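PDB 2CO5: viral protein F93 from Sulfolobus turreted icosahedral virus, which probably binds DNA through a winged-helix fold and forms a disulfide-linked dimer. Local coordinates for residues 4-9 with 52-57; 22-27 with 68-73; 59-64 with 72-77. One frame throughout, in Å; residues are numbered along the deposited sequence.

Contact 1: 4-9 with 52-57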
loop_
_atom_site.group_PDB
_atom_site.type_symbol
_atom_site.label_atom_id
_atom_site.label_comp_id
_atom_site.label_asym_id
_atom_site.label_seq_id
_atom_site.Cartn_x
_atom_site.Cartn_y
_atom_site.Cartn_z
ATOM N N ARG B 4 -7.386 -4.479 3.681
ATOM C CA ARG B 4 -8.259 -5.100 2.687
ATOM C C ARG B 4 -7.532 -5.237 1.354
ATOM O O ARG B 4 -6.509 -4.587 1.130
ATOM C CB ARG B 4 -9.554 -4.295 2.552
ATOM C CG ARG B 4 -10.378 -4.292 3.844
ATOM C CD ARG B 4 -11.678 -3.506 3.717
ATOM N NE ARG B 4 -12.674 -4.202 2.902
ATOM C CZ ARG B 4 -13.412 -5.236 3.308
ATOM N NH1 ARG B 4 -13.282 -5.734 4.535
ATOM N NH2 ARG B 4 -14.288 -5.780 2.472
ATOM N N LYS B 5 -8.068 -6.090 0.480
ATOM C CA LYS B 5 -7.362 -6.530 -0.739
ATOM C C LYS B 5 -6.876 -5.429 -1.677
ATOM O O LYS B 5 -5.840 -5.584 -2.322
ATOM C CB LYS B 5 -8.209 -7.541 -1.531
ATOM C CG LYS B 5 -9.471 -6.985 -2.182
ATOM C CD LYS B 5 -10.280 -8.086 -2.865
ATOM C CE LYS B 5 -11.713 -7.641 -3.131
ATOM N NZ LYS B 5 -12.519 -8.663 -3.858
ATOM N N TYR B 6 -7.603 -4.323 -1.760
ATOM C CA TYR B 6 -7.191 -3.251 -2.668
ATOM C C TYR B 6 -6.182 -2.270 -2.052
ATOM O O TYR B 6 -5.772 -1.305 -2.710
ATOM C CB TYR B 6 -8.411 -2.530 -3.236
ATOM C CG TYR B 6 -9.279 -3.403 -4.137
ATOM C CD1 TYR B 6 -10.665 -3.396 -4.017
ATOM C CD2 TYR B 6 -8.710 -4.234 -5.111
ATOM C CE1 TYR B 6 -11.471 -4.191 -4.845
ATOM C CE2 TYR B 6 -9.504 -5.035 -5.945
ATOM C CZ TYR B 6 -10.885 -5.007 -5.806
ATOM O OH TYR B 6 -11.677 -5.801 -6.614
ATOM N N MET B 7 -5.739 -2.541 -0.820
ATOM C CA MET B 7 -4.750 -1.693 -0.152
ATOM C C MET B 7 -3.356 -2.058 -0.638
ATOM O O MET B 7 -2.512 -2.545 0.106
ATOM C CB MET B 7 -4.888 -1.776 1.370
ATOM C CG MET B 7 -6.248 -1.260 1.827
ATOM S SD MET B 7 -6.546 -1.271 3.593
ATOM C CE MET B 7 -8.167 -0.503 3.653
ATOM N N ARG B 8 -3.160 -1.820 -1.925
ATOM C CA ARG B 8 -1.899 -2.010 -2.618
ATOM C C ARG B 8 -1.725 -0.782 -3.498
ATOM O O ARG B 8 -2.701 -0.279 -4.064
ATOM C CB ARG B 8 -1.949 -3.275 -3.475
ATOM C CG ARG B 8 -2.175 -4.544 -2.667
ATOM C CD ARG B 8 -2.493 -5.724 -3.568
ATOM N NE ARG B 8 -1.371 -6.101 -4.429
ATOM C CZ ARG B 8 -1.437 -7.003 -5.408
ATOM N NH1 ARG B 8 -2.570 -7.644 -5.668
ATOM N NH2 ARG B 8 -0.360 -7.270 -6.137
ATOM N N ILE B 9 -0.494 -0.301 -3.609
ATOM C CA ILE B 9 -0.212 0.955 -4.276
ATOM C C ILE B 9 -0.649 0.929 -5.752
ATOM O O ILE B 9 -1.124 1.928 -6.272
ATOM C CB ILE B 9 1.282 1.351 -4.114
ATOM C CG1 ILE B 9 1.440 2.873 -4.177
ATOM C CG2 ILE B 9 2.173 0.636 -5.137
ATOM C CD1 ILE B 9 0.778 3.591 -3.017
ATOM N N ASP B 52 -8.379 -6.583 -14.813
ATOM C CA ASP B 52 -9.415 -7.615 -14.929
ATOM C C ASP B 52 -10.128 -7.815 -13.608
ATOM O O ASP B 52 -11.353 -7.884 -13.562
ATOM C CB ASP B 52 -8.827 -8.949 -15.396
ATOM C CG ASP B 52 -8.458 -8.953 -16.872
ATOM O OD1 ASP B 52 -8.857 -8.023 -17.608
ATOM O OD2 ASP B 52 -7.764 -9.902 -17.300
ATOM N N SER B 53 -9.357 -7.908 -12.531
ATOM C CA SER B 53 -9.928 -8.101 -11.198
ATOM C C SER B 53 -10.882 -6.962 -10.862
ATOM O O SER B 53 -11.992 -7.202 -10.397
ATOM C CB SER B 53 -8.817 -8.222 -10.143
ATOM O OG SER B 53 -8.102 -9.442 -10.306
ATOM N N LEU B 54 -10.450 -5.727 -11.125
ATOM C CA LEU B 54 -11.276 -4.531 -10.887
ATOM C C LEU B 54 -12.566 -4.545 -11.704
ATOM O O LEU B 54 -13.625 -4.192 -11.196
ATOM C CB LEU B 54 -10.486 -3.248 -11.207
ATOM C CG LEU B 54 -9.631 -2.584 -10.113
ATOM C CD1 LEU B 54 -9.348 -3.483 -8.935
ATOM C CD2 LEU B 54 -8.335 -2.058 -10.713
ATOM N N ILE B 55 -12.457 -4.946 -12.969
ATOM C CA ILE B 55 -13.608 -5.039 -13.870
ATOM C C ILE B 55 -14.585 -6.123 -13.433
ATOM O O ILE B 55 -15.799 -5.905 -13.423
ATOM C CB ILE B 55 -13.163 -5.317 -15.328
ATOM C CG1 ILE B 55 -12.512 -4.065 -15.925
ATOM C CG2 ILE B 55 -14.353 -5.769 -16.179
ATOM C CD1 ILE B 55 -11.928 -4.261 -17.307
ATOM N N ASP B 56 -14.060 -7.296 -13.085
ATOM C CA ASP B 56 -14.920 -8.413 -12.694
ATOM C C ASP B 56 -15.559 -8.164 -11.317
ATOM O O ASP B 56 -16.609 -8.725 -11.024
ATOM C CB ASP B 56 -14.152 -9.749 -12.698
ATOM C CG ASP B 56 -13.577 -10.110 -14.059
ATOM O OD1 ASP B 56 -14.085 -9.618 -15.084
ATOM O OD2 ASP B 56 -12.606 -10.902 -14.098
ATOM N N ASP B 57 -14.927 -7.322 -10.489
ATOM C CA ASP B 57 -15.476 -6.915 -9.182
ATOM C C ASP B 57 -16.298 -5.612 -9.234
ATOM O O ASP B 57 -16.659 -5.057 -8.191
ATOM C CB ASP B 57 -14.337 -6.743 -8.166
ATOM C CG ASP B 57 -14.835 -6.635 -6.724
ATOM O OD1 ASP B 57 -15.761 -7.378 -6.346
ATOM O OD2 ASP B 57 -14.289 -5.811 -5.961
#

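Contact 2: 22-27 with 68-73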
loop_
_atom_site.group_PDB
_atom_site.type_symbol
_atom_site.label_atom_id
_atom_site.label_comp_id
_atom_site.label_asym_id
_atom_site.label_seq_id
_atom_site.Cartn_x
_atom_site.Cartn_y
_atom_site.Cartn_z
ATOM N N GLY B 22 -11.341 11.964 -15.184
ATOM C CA GLY B 22 -12.793 12.085 -15.101
ATOM C C GLY B 22 -13.550 10.769 -15.137
ATOM O O GLY B 22 -14.614 10.692 -15.750
ATOM N N SER B 23 -12.993 9.743 -14.488
ATOM C CA SER B 23 -13.620 8.415 -14.373
ATOM C C SER B 23 -13.827 7.690 -15.716
ATOM O O SER B 23 -14.621 6.751 -15.799
ATOM C CB SER B 23 -14.951 8.496 -13.596
ATOM O OG SER B 23 -14.726 8.769 -12.223
ATOM N N ARG B 24 -13.098 8.107 -16.750
ATOM C CA ARG B 24 -13.216 7.498 -18.075
ATOM C C ARG B 24 -11.887 7.580 -18.816
ATOM O O ARG B 24 -11.341 8.663 -19.006
ATOM C CB ARG B 24 -14.310 8.196 -18.889
ATOM C CG ARG B 24 -14.601 7.562 -20.253
ATOM C CD ARG B 24 -15.438 8.511 -21.096
ATOM N NE ARG B 24 -15.894 7.930 -22.362
ATOM C CZ ARG B 24 -15.136 7.756 -23.448
ATOM N NH1 ARG B 24 -13.841 8.090 -23.444
ATOM N NH2 ARG B 24 -15.673 7.228 -24.550
ATOM N N LEU B 25 -11.372 6.429 -19.232
ATOM C CA LEU B 25 -10.105 6.373 -19.945
ATOM C C LEU B 25 -10.056 5.146 -20.842
ATOM O O LEU B 25 -10.497 4.062 -20.450
ATOM C CB LEU B 25 -8.948 6.345 -18.947
ATOM C CG LEU B 25 -7.524 6.396 -19.513
ATOM C CD1 LEU B 25 -7.210 7.763 -20.122
ATOM C CD2 LEU B 25 -6.517 6.036 -18.425
ATOM N N GLU B 26 -9.526 5.324 -22.047
ATOM C CA GLU B 26 -9.311 4.209 -22.956
ATOM C C GLU B 26 -8.271 3.304 -22.328
ATOM O O GLU B 26 -7.283 3.783 -21.782
ATOM C CB GLU B 26 -8.834 4.688 -24.329
ATOM C CG GLU B 26 -9.916 5.373 -25.154
ATOM C CD GLU B 26 -9.384 6.005 -26.433
ATOM O OE1 GLU B 26 -8.197 5.803 -26.764
ATOM O OE2 GLU B 26 -10.164 6.708 -27.112
ATOM N N LYS B 27 -8.520 2.001 -22.401
ATOM C CA LYS B 27 -7.652 0.987 -21.804
ATOM C C LYS B 27 -6.212 1.065 -22.321
ATOM O O LYS B 27 -5.267 0.901 -21.553
ATOM C CB LYS B 27 -8.238 -0.402 -22.081
ATOM C CG LYS B 27 -7.629 -1.561 -21.301
ATOM C CD LYS B 27 -8.222 -2.874 -21.823
ATOM C CE LYS B 27 -7.741 -4.086 -21.051
ATOM N NZ LYS B 27 -8.562 -5.293 -21.380
ATOM N N GLY B 68 -10.661 1.067 -29.636
ATOM C CA GLY B 68 -10.194 0.524 -28.362
ATOM C C GLY B 68 -11.266 0.428 -27.289
ATOM O O GLY B 68 -12.294 1.108 -27.352
ATOM N N LYS B 69 -11.010 -0.419 -26.294
ATOM C CA LYS B 69 -11.906 -0.567 -25.151
ATOM C C LYS B 69 -11.792 0.667 -24.251
ATOM O O LYS B 69 -10.728 1.280 -24.161
ATOM C CB LYS B 69 -11.568 -1.832 -24.355
ATOM C CG LYS B 69 -11.523 -3.114 -25.191
ATOM C CD LYS B 69 -11.242 -4.335 -24.331
ATOM C CE LYS B 69 -10.886 -5.544 -25.184
ATOM N NZ LYS B 69 -10.627 -6.763 -24.364
ATOM N N VAL B 70 -12.898 1.039 -23.614
ATOM C CA VAL B 70 -12.921 2.174 -22.697
ATOM C C VAL B 70 -13.186 1.690 -21.282
ATOM O O VAL B 70 -14.110 0.907 -21.047
ATOM C CB VAL B 70 -14.004 3.209 -23.067
ATOM C CG1 VAL B 70 -14.042 4.321 -22.018
ATOM C CG2 VAL B 70 -13.751 3.785 -24.458
ATOM N N LEU B 71 -12.359 2.160 -20.347
ATOM C CA LEU B 71 -12.555 1.890 -18.928
ATOM C C LEU B 71 -13.383 3.010 -18.301
ATOM O O LEU B 71 -13.222 4.182 -18.637
ATOM C CB LEU B 71 -11.209 1.752 -18.201
ATOM C CG LEU B 71 -10.348 0.544 -18.573
ATOM C CD1 LEU B 71 -9.008 0.587 -17.835
ATOM C CD2 LEU B 71 -11.097 -0.772 -18.283
ATOM N N PHE B 72 -14.282 2.621 -17.402
ATOM C CA PHE B 72 -15.083 3.547 -16.621
ATOM C C PHE B 72 -14.949 3.193 -15.149
ATOM O O PHE B 72 -14.929 2.012 -14.793
ATOM C CB PHE B 72 -16.552 3.446 -17.006
ATOM C CG PHE B 72 -16.847 3.868 -18.418
ATOM C CD1 PHE B 72 -16.768 2.952 -19.459
ATOM C CD2 PHE B 72 -17.218 5.173 -18.702
ATOM C CE1 PHE B 72 -17.037 3.331 -20.763
ATOM C CE2 PHE B 72 -17.501 5.561 -20.009
ATOM C CZ PHE B 72 -17.401 4.630 -21.039
ATOM N N LEU B 73 -14.868 4.221 -14.305
ATOM C CA LEU B 73 -14.924 4.052 -12.863
ATOM C C LEU B 73 -16.390 4.103 -12.422
ATOM O O LEU B 73 -17.079 5.072 -12.671
ATOM C CB LEU B 73 -14.111 5.159 -12.173
ATOM C CG LEU B 73 -13.783 4.983 -10.690
ATOM C CD1 LEU B 73 -12.902 3.771 -10.475
ATOM C CD2 LEU B 73 -13.105 6.226 -10.151
#

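Contact 3: 59-64 with 72-77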
loop_
_atom_site.group_PDB
_atom_site.type_symbol
_atom_site.label_atom_id
_atom_site.label_comp_id
_atom_site.label_asym_id
_atom_site.label_seq_id
_atom_site.Cartn_x
_atom_site.Cartn_y
_atom_site.Cartn_z
ATOM N N ILE B 59 -15.602 -2.587 -9.827
ATOM C CA ILE B 59 -14.919 -1.349 -9.440
ATOM C C ILE B 59 -14.739 -0.503 -10.695
ATOM O O ILE B 59 -15.024 0.697 -10.704
ATOM C CB ILE B 59 -13.523 -1.642 -8.814
ATOM C CG1 ILE B 59 -13.661 -2.466 -7.528
ATOM C CG2 ILE B 59 -12.764 -0.345 -8.537
ATOM C CD1 ILE B 59 -14.470 -1.792 -6.431
ATOM N N LEU B 60 -14.261 -1.155 -11.751
ATOM C CA LEU B 60 -14.237 -0.582 -13.090
ATOM C C LEU B 60 -15.326 -1.221 -13.941
ATOM O O LEU B 60 -15.832 -2.307 -13.621
ATOM C CB LEU B 60 -12.881 -0.819 -13.762
ATOM C CG LEU B 60 -11.664 -0.101 -13.186
ATOM C CD1 LEU B 60 -10.423 -0.454 -14.001
ATOM C CD2 LEU B 60 -11.887 1.401 -13.169
ATOM N N ARG B 61 -15.676 -0.528 -15.021
ATOM C CA ARG B 61 -16.520 -1.060 -16.089
ATOM C C ARG B 61 -15.768 -0.919 -17.406
ATOM O O ARG B 61 -15.009 0.033 -17.592
ATOM C CB ARG B 61 -17.848 -0.298 -16.169
ATOM C CG ARG B 61 -18.510 -0.306 -17.561
ATOM C CD ARG B 61 -19.979 0.092 -17.547
ATOM N NE ARG B 61 -20.213 1.496 -17.896
ATOM C CZ ARG B 61 -20.177 2.518 -17.041
ATOM N NH1 ARG B 61 -19.891 2.330 -15.754
ATOM N NH2 ARG B 61 -20.442 3.750 -17.481
ATOM N N GLU B 62 -16.004 -1.857 -18.322
ATOM C CA GLU B 62 -15.376 -1.832 -19.634
ATOM C C GLU B 62 -16.446 -1.853 -20.718
ATOM O O GLU B 62 -17.310 -2.724 -20.719
ATOM C CB GLU B 62 -14.458 -3.039 -19.783
ATOM C CG GLU B 62 -13.418 -2.920 -20.880
ATOM C CD GLU B 62 -12.520 -4.147 -20.945
ATOM O OE1 GLU B 62 -13.018 -5.233 -21.318
ATOM O OE2 GLU B 62 -11.317 -4.027 -20.620
ATOM N N GLU B 63 -16.400 -0.879 -21.621
ATOM C CA GLU B 63 -17.256 -0.891 -22.806
ATOM C C GLU B 63 -16.405 -1.024 -24.057
ATOM O O GLU B 63 -15.392 -0.336 -24.214
ATOM C CB GLU B 63 -18.118 0.373 -22.902
ATOM C CG GLU B 63 -19.331 0.380 -21.977
ATOM C CD GLU B 63 -20.374 1.419 -22.369
ATOM O OE1 GLU B 63 -20.769 1.464 -23.557
ATOM O OE2 GLU B 63 -20.813 2.185 -21.487
ATOM N N GLU B 64 -16.832 -1.914 -24.944
ATOM C CA GLU B 64 -16.176 -2.109 -26.220
ATOM C C GLU B 64 -16.509 -0.938 -27.142
ATOM O O GLU B 64 -17.685 -0.670 -27.404
ATOM C CB GLU B 64 -16.643 -3.427 -26.847
ATOM C CG GLU B 64 -15.831 -3.868 -28.051
ATOM C CD GLU B 64 -14.396 -4.185 -27.685
ATOM O OE1 GLU B 64 -14.185 -5.135 -26.904
ATOM O OE2 GLU B 64 -13.485 -3.480 -28.172
ATOM N N PHE B 72 -14.282 2.621 -17.402
ATOM C CA PHE B 72 -15.083 3.547 -16.621
ATOM C C PHE B 72 -14.949 3.193 -15.149
ATOM O O PHE B 72 -14.929 2.012 -14.793
ATOM C CB PHE B 72 -16.552 3.446 -17.006
ATOM C CG PHE B 72 -16.847 3.868 -18.418
ATOM C CD1 PHE B 72 -16.768 2.952 -19.459
ATOM C CD2 PHE B 72 -17.218 5.173 -18.702
ATOM C CE1 PHE B 72 -17.037 3.331 -20.763
ATOM C CE2 PHE B 72 -17.501 5.561 -20.009
ATOM C CZ PHE B 72 -17.401 4.630 -21.039
ATOM N N LEU B 73 -14.868 4.221 -14.305
ATOM C CA LEU B 73 -14.924 4.052 -12.863
ATOM C C LEU B 73 -16.390 4.103 -12.422
ATOM O O LEU B 73 -17.079 5.072 -12.671
ATOM C CB LEU B 73 -14.111 5.159 -12.173
ATOM C CG LEU B 73 -13.783 4.983 -10.690
ATOM C CD1 LEU B 73 -12.902 3.771 -10.475
ATOM C CD2 LEU B 73 -13.105 6.226 -10.151
ATOM N N THR B 74 -16.859 3.047 -11.768
ATOM C CA THR B 74 -18.232 2.974 -11.283
ATOM C C THR B 74 -18.399 3.716 -9.963
ATOM O O THR B 74 -17.418 4.133 -9.347
ATOM C CB THR B 74 -18.654 1.510 -11.042
ATOM O OG1 THR B 74 -17.873 0.957 -9.966
ATOM C CG2 THR B 74 -18.465 0.679 -12.311
ATOM N N GLU B 75 -19.650 3.864 -9.530
ATOM C CA GLU B 75 -19.953 4.444 -8.226
ATOM C C GLU B 75 -19.278 3.640 -7.125
ATOM O O GLU B 75 -18.710 4.203 -6.191
ATOM C CB GLU B 75 -21.461 4.461 -7.982
ATOM C CG GLU B 75 -22.239 5.396 -8.892
ATOM C CD GLU B 75 -23.735 5.190 -8.782
ATOM O OE1 GLU B 75 -24.185 4.629 -7.757
ATOM O OE2 GLU B 75 -24.460 5.589 -9.719
ATOM N N LYS B 76 -19.341 2.310 -7.245
ATOM C CA LYS B 76 -18.661 1.409 -6.314
ATOM C C LYS B 76 -17.153 1.702 -6.285
ATOM O O LYS B 76 -16.529 1.701 -5.216
ATOM C CB LYS B 76 -18.915 -0.054 -6.703
ATOM C CG LYS B 76 -18.241 -1.094 -5.791
ATOM C CD LYS B 76 -18.535 -2.530 -6.239
ATOM C CE LYS B 76 -17.749 -3.538 -5.408
ATOM N NZ LYS B 76 -18.193 -4.948 -5.619
ATOM N N GLY B 77 -16.582 1.946 -7.463
ATOM C CA GLY B 77 -15.158 2.217 -7.601
ATOM C C GLY B 77 -14.732 3.560 -7.059
ATOM O O GLY B 77 -13.648 3.686 -6.494
#

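Contact 1: 4-9 with 52-57
The N-terminal arm of this winged-helix protein packs against the C-terminal end of helix 44-56, which by position in the fold is the probable recognition helix. Just ahead of helix 9-20 the arm folds into a type I beta turn from Arg4 to Met7, closed by the bond from Met7 N to Arg4 O. The turn sets Tyr6 facing the end of helix 44-56. With CG anti to the carbonyl carbon (chi1 -65°), the ring reaches out to Asp57, the first residue past the helix. Its hydroxyl donates to Asp57, OH to OD2 at 2.7 Å, and this is the one hydrogen bond between the two segments. OD2 lies at the ring edge, near its plane, while the hydroxyl meets the carboxylate from above its plane, with ring and carboxylate 43° apart. Asp57 offers the oxygen because its CG stands anti to the backbone N (chi1 -167°). Leu54 slides past the ring in the opposite direction and brings CD1 obliquely to 3.4 Å from Tyr6 CE2, an apolar touch. Lys5 lays its own CG over one face of the Tyr6 ring and then runs on extended, so that NZ and Asp57 OD2 come tip to tip at 4.0 Å, a long salt bridge. The hydroxyl and, more weakly, the distant ammonium would tend to stabilise negative charge on OD2, though the helix C-terminus would oppose it. The buried ring is held in place by more than Asp57: Tyr11 of helix 9-20 meets it edge-to-face, Glu80 of helix 75-92 touches it, and Ile59 packs against it just before strand 60-63. Leu54 in turn rests on Tyr11 and Ile14 of helix 9-20 and on Leu60, while Asp57 O accepts from Lys76 NZ of helix 75-92.

Contact 2: 22-27 with 68-73
One face of the Arg24 guanidinium is covered by Val70, whose CG1 sits over its centre, 3.9 Å from CZ. The Phe72 ring, in a cation-pi stack with Arg61, lies alongside Arg24, both side chains pointing the same way, but it is turned almost upright to the Arg24 guanidinium (planes 88° apart) and meets the chain obliquely, CE2 at 3.5 Å from Arg24 CG. Arg24 reaches both neighbours because its CG is anti to the backbone N and the chain stays extended to NE. Arg24, Glu26, Val70 and Phe72 share this side of the sheet; Leu25 and Leu71 occupy the other, against Leu30 of helix 30-38. Between them the antiparallel ladder runs from Ser23 to Lys27. Leu25 and Leu71 form the hydrogen-bonded pair, with Leu71 N to Leu25 O at 2.7 Å and Leu25 N to Leu71 O at 3.0 Å. Beyond it on either side, Leu73 N gives to Ser23 O and Lys27 N to Lys69 O. Gly22, with positive phi, closes helix 9-20 in a Schellman motif and so delivers the chain to this edge strand. At the far end two extended lysines run side by side, Lys27 NZ 3.9 Å from Lys69 NZ. Two like charges this close would repel, and the salt bridge from Lys27 NZ to Glu62 OE2 on strand 60-63 plausibly offsets the cost.

Contact 3: 59-64 with 72-77
Ile59 turns its carbonyl to the junction between strand 70-73 and helix 75-92: Thr74 N donates to Ile59 O at 3.2 Å, nearly straight (165°), and Thr74 OG1 is also 3.0 Å from Ile59 O, but its hydroxyl has Lys58 O within reach as well. Gly77, having no side chain, lets its CA come to 3.5 Å from Ile59 O. Meanwhile Ile59 CD1 lies across the stem of Lys76, whose NZ goes on to bond Asp57 O. Leu60 follows, in a non-hydrogen-bonded pair with Leu73, and brings CD2 to 3.7 Å from Leu73 CD1 on the side of the sheet facing Leu18 and Val19 of helix 9-20. These strands are the beta hairpin that forms the wing of the winged helix, and its second strand passes straight into helix 75-92 through Thr74, the N-cap, whose OG1 accepts from Gly77 N. Arg61 makes the hydrogen-bonded pair with Phe72, each N to the other's O at 2.7 Å. Bent at chi3 (98°), its side chain folds back so that the guanidinium lies flat on the Phe72 ring, planes 7° apart. This cation-pi stack is off-centre: Arg61 NH2 is 3.7 Å from Phe72 CG, and Phe72 CB sits over the middle of the guanidinium. Glu63 then meets the ring obliquely, CB near CE1, while its OE2 reaches the edge of the Arg61 guanidinium in a long salt bridge to NE.

Overall arrangement
Contacts 2 and 3 lie side by side, centres 8 Å apart, in one three-stranded antiparallel sheet with strand 70-73 in the middle, 24-26 along one edge and 60-63 along the other; Phe72 and Leu73 belong to both. Contact 1 lies farther off, about 12 Å centre to centre from contact 3 and 16 Å from contact 2. Helix 44-56 runs on into strand 60-63, Leu54 O probably accepts from both Ile59 N and Leu60 N, and Ile55 packs on Leu71. Along the chain the segments of contacts 1 and 2 alternate, whereas contact 1 closes before contact 3 opens. Together they join arm, probable recognition helix, wing and the start of helix 75-92 within the winged-helix domain.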